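Local coordinates for protein Non-ribosomal peptide synthetase (Methanobrevibacter ruminantium, PDB 6VTJ) that probably releases thioester-bound peptides by reduction, pairing a phosphopantetheine-carrying peptide carrier domain with a Rossmann-type reductase domain in an archaeal non-ribosomal peptide synthetase, at residues A[217-221]-A[232-236]. Sequence-based numbering, arbitrary orientation.
With PNS (4'-phosphopantetheine), chain B.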
ATOM      1  N   SER A 217      -0.065 -11.639  -2.136  1.00 24.47           N
ATOM      2  CA  SER A 217      -0.648 -10.311  -2.161  1.00 23.27           C
ATOM      3  C   SER A 217      -1.351  -9.969  -0.860  1.00 24.21           C
ATOM      4  O   SER A 217      -1.807  -8.837  -0.711  1.00 26.03           O
ATOM      5  CB  SER A 217      -1.622 -10.164  -3.339  1.00 23.68           C
ATOM      6  OG  SER A 217      -2.866 -10.768  -3.028  1.00 29.32           O
ATOM      7  N   ALA A 218      -1.444 -10.903   0.092  1.00 25.96           N
ATOM      8  CA  ALA A 218      -1.964 -10.551   1.404  1.00 25.62           C
ATOM      9  C   ALA A 218      -1.032  -9.541   2.042  1.00 27.26           C
ATOM     10  O   ALA A 218       0.187  -9.739   2.064  1.00 25.29           O
ATOM     11  CB  ALA A 218      -2.085 -11.776   2.310  1.00 23.66           C
ATOM     12  N   ALA A 219      -1.617  -8.471   2.574  1.00 28.92           N
ATOM     13  CA  ALA A 219      -0.921  -7.355   3.193  1.00 25.87           C
ATOM     14  C   ALA A 219      -1.918  -6.533   3.993  1.00 29.82           C
ATOM     15  O   ALA A 219      -3.093  -6.434   3.625  1.00 30.91           O
ATOM     16  CB  ALA A 219      -0.258  -6.451   2.157  1.00 25.16           C
ATOM     17  N   LEU A 220      -1.424  -5.901   5.056  1.00 29.86           N
ATOM     18  CA  LEU A 220      -2.153  -4.844   5.753  1.00 29.62           C
ATOM     19  C   LEU A 220      -1.572  -3.518   5.264  1.00 31.21           C
ATOM     20  O   LEU A 220      -0.414  -3.209   5.549  1.00 34.02           O
ATOM     21  CB  LEU A 220      -2.037  -5.032   7.270  1.00 32.73           C
ATOM     22  CG  LEU A 220      -2.203  -3.837   8.208  1.00 37.31           C
ATOM     23  CD1 LEU A 220      -3.568  -3.259   7.979  1.00 40.73           C
ATOM     24  CD2 LEU A 220      -2.122  -4.324   9.619  1.00 40.73           C
ATOM     25  N   VAL A 221      -2.350  -2.760   4.474  1.00 29.80           N
ATOM     26  CA  VAL A 221      -1.813  -1.587   3.787  1.00 31.04           C
ATOM     27  C   VAL A 221      -2.224  -0.294   4.494  1.00 37.18           C
ATOM     28  O   VAL A 221      -2.463   0.729   3.845  1.00 38.94           O
ATOM     29  CB  VAL A 221      -2.219  -1.569   2.291  1.00 35.46           C
ATOM     30  CG1 VAL A 221      -1.844  -2.887   1.630  1.00 34.24           C
ATOM     31  CG2 VAL A 221      -3.708  -1.302   2.075  1.00 34.31           C
ATOM     32  N   ARG A 232       3.209  -8.492  11.677  1.00 34.20           N
ATOM     33  CA  ARG A 232       2.850  -9.907  11.663  1.00 36.52           C
ATOM     34  C   ARG A 232       2.339 -10.318  10.289  1.00 32.25           C
ATOM     35  O   ARG A 232       2.701 -11.385   9.779  1.00 34.27           O
ATOM     36  CB  ARG A 232       1.780 -10.214  12.719  1.00 38.84           C
ATOM     37  CG  ARG A 232       2.234 -10.110  14.158  1.00 40.66           C
ATOM     38  CD  ARG A 232       2.776 -11.425  14.648  1.00 41.31           C
ATOM     39  NE  ARG A 232       1.732 -12.439  14.768  1.00 48.69           N
ATOM     40  CZ  ARG A 232       1.772 -13.623  14.157  1.00 50.43           C
ATOM     41  NH1 ARG A 232       2.804 -13.939  13.367  1.00 41.85           N
ATOM     42  NH2 ARG A 232       0.775 -14.490  14.329  1.00 45.05           N
ATOM     43  N   VAL A 233       1.472  -9.499   9.695  1.00 29.22           N
ATOM     44  CA  VAL A 233       0.926  -9.840   8.383  1.00 29.51           C
ATOM     45  C   VAL A 233       1.977  -9.633   7.299  1.00 30.57           C
ATOM     46  O   VAL A 233       2.201 -10.505   6.454  1.00 30.72           O
ATOM     47  CB  VAL A 233      -0.343  -9.023   8.081  1.00 32.76           C
ATOM     48  CG1 VAL A 233      -0.838  -9.311   6.662  1.00 28.38           C
ATOM     49  CG2 VAL A 233      -1.436  -9.318   9.094  1.00 33.17           C
ATOM     50  N   ASN A 234       2.647  -8.476   7.315  1.00 27.75           N
ATOM     51  CA  ASN A 234       3.494  -8.084   6.200  1.00 29.05           C
ATOM     52  C   ASN A 234       4.891  -8.685   6.259  1.00 31.32           C
ATOM     53  O   ASN A 234       5.554  -8.757   5.222  1.00 26.82           O
ATOM     54  CB  ASN A 234       3.583  -6.568   6.152  1.00 27.03           C
ATOM     55  CG  ASN A 234       2.272  -5.935   5.776  1.00 27.91           C
ATOM     56  OD1 ASN A 234       1.265  -6.631   5.618  1.00 29.57           O
ATOM     57  ND2 ASN A 234       2.262  -4.609   5.634  1.00 28.81           N
ATOM     58  N   VAL A 235       5.359  -9.120   7.429  1.00 32.59           N
ATOM     59  CA  VAL A 235       6.701  -9.689   7.502  1.00 32.17           C
ATOM     60  C   VAL A 235       6.635 -11.163   7.884  1.00 32.43           C
ATOM     61  O   VAL A 235       7.129 -12.022   7.141  1.00 31.79           O
ATOM     62  CB  VAL A 235       7.604  -8.926   8.485  1.00 28.24           C
ATOM     63  CG1 VAL A 235       8.985  -9.539   8.465  1.00 33.48           C
ATOM     64  CG2 VAL A 235       7.684  -7.465   8.120  1.00 29.82           C
ATOM     65  N   ASP A 236       6.050 -11.468   9.051  1.00 34.66           N
ATOM     66  CA  ASP A 236       5.982 -12.861   9.492  1.00 32.13           C
ATOM     67  C   ASP A 236       5.227 -13.721   8.483  1.00 31.90           C
ATOM     68  O   ASP A 236       5.563 -14.892   8.287  1.00 31.26           O
ATOM     69  CB  ASP A 236       5.317 -12.967  10.867  1.00 31.84           C
ATOM     70  CG  ASP A 236       6.118 -12.268  11.992  1.00 42.66           C
ATOM     71  OD1 ASP A 236       7.323 -11.978  11.827  1.00 39.66           O
ATOM     72  OD2 ASP A 236       5.518 -11.989  13.056  1.00 47.38           O
TER
HETATM   73  O23 PNS B4201      -6.892   2.358  11.493  1.00 36.90           O
HETATM   74  P24 PNS B4201      -7.575   3.500  10.896  1.00 43.01           P
HETATM   75  O26 PNS B4201      -8.897   3.279  10.381  1.00 40.28           O
HETATM   76  O27 PNS B4201      -6.766   3.804   9.627  1.00 35.06           O
HETATM   77  C28 PNS B4201      -6.865   5.019   8.944  1.00 40.54           C
HETATM   78  C29 PNS B4201      -5.744   5.225   7.940  1.00 41.33           C
HETATM   79  C30 PNS B4201      -6.003   6.510   7.208  1.00 37.91           C
HETATM   80  C31 PNS B4201      -4.421   5.358   8.674  1.00 36.58           C
HETATM   81  C32 PNS B4201      -5.748   4.057   6.932  1.00 37.44           C
HETATM   82  O33 PNS B4201      -7.064   3.846   6.501  1.00 37.76           O
HETATM   83  C34 PNS B4201      -4.808   4.273   5.759  1.00 40.83           C
HETATM   84  O35 PNS B4201      -3.638   4.321   5.971  1.00 34.92           O
HETATM   85  N36 PNS B4201      -5.323   4.395   4.535  1.00 37.21           N
HETATM   86  C37 PNS B4201      -4.580   4.546   3.326  1.00 34.92           C
HETATM   87  C38 PNS B4201      -4.187   3.238   2.681  1.00 42.84           C
HETATM   88  C39 PNS B4201      -3.675   3.428   1.291  1.00 38.99           C
HETATM   89  O40 PNS B4201      -4.167   4.206   0.544  1.00 46.19           O
HETATM   90  N41 PNS B4201      -2.674   2.676   0.967  1.00 31.66           N
HETATM   91  O   HOH W   1       2.405 -10.174   3.499  1.00 25.66           O
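Both polar backbone atoms of Leu220 are taken up by one side-chain amide, that of Asn234, which answers an extended loop residue much as a neighbouring β-strand would. Asn234 OD1 receives the Leu220 N-H at 2.8 Å through a lone pair in its carbonyl plane, a nearly straight bond (167°). Asn234 ND2 returns a bond to Leu220 O at 3.0 Å; this acceptor lies close to the amide plane, whereas the nitrogen sits 28° out of the Leu220 carbonyl plane. The amide reaches the loop because CG stands anti to the carbonyl carbon of Asn234 (chi1 -68°), and a further bond from ND2 to Ser295 OG on helix 291-308 helps fix its rotation. Beside it, Val233 lays CG1 against the backbone, 3.8 Å from Leu220 N and 4.0 Å from Ala219 CA. Two residues before Leu220, a water donates to Ala218 O (2.7 Å) and to Val233 O (3.0 Å), joining the two backbones. With an alanine at position 234 both amide bonds would go, and Leu220 N and O would probably lose these two mates, leaving the loop less firmly tied to the helix. In this Rossmann-type domain the contact ties the loop following strand 213-216 to helix 229-246. The next residue, Val221, belongs to the phosphopantetheine pocket, its O receiving a weak bond from N41 of the ligand at 3.5 Å. Two bonds from one amide, one accepted and one donated, thus satisfy both polar backbone atoms of Leu220 and probably limit how far the backbone leading into Val221 can move.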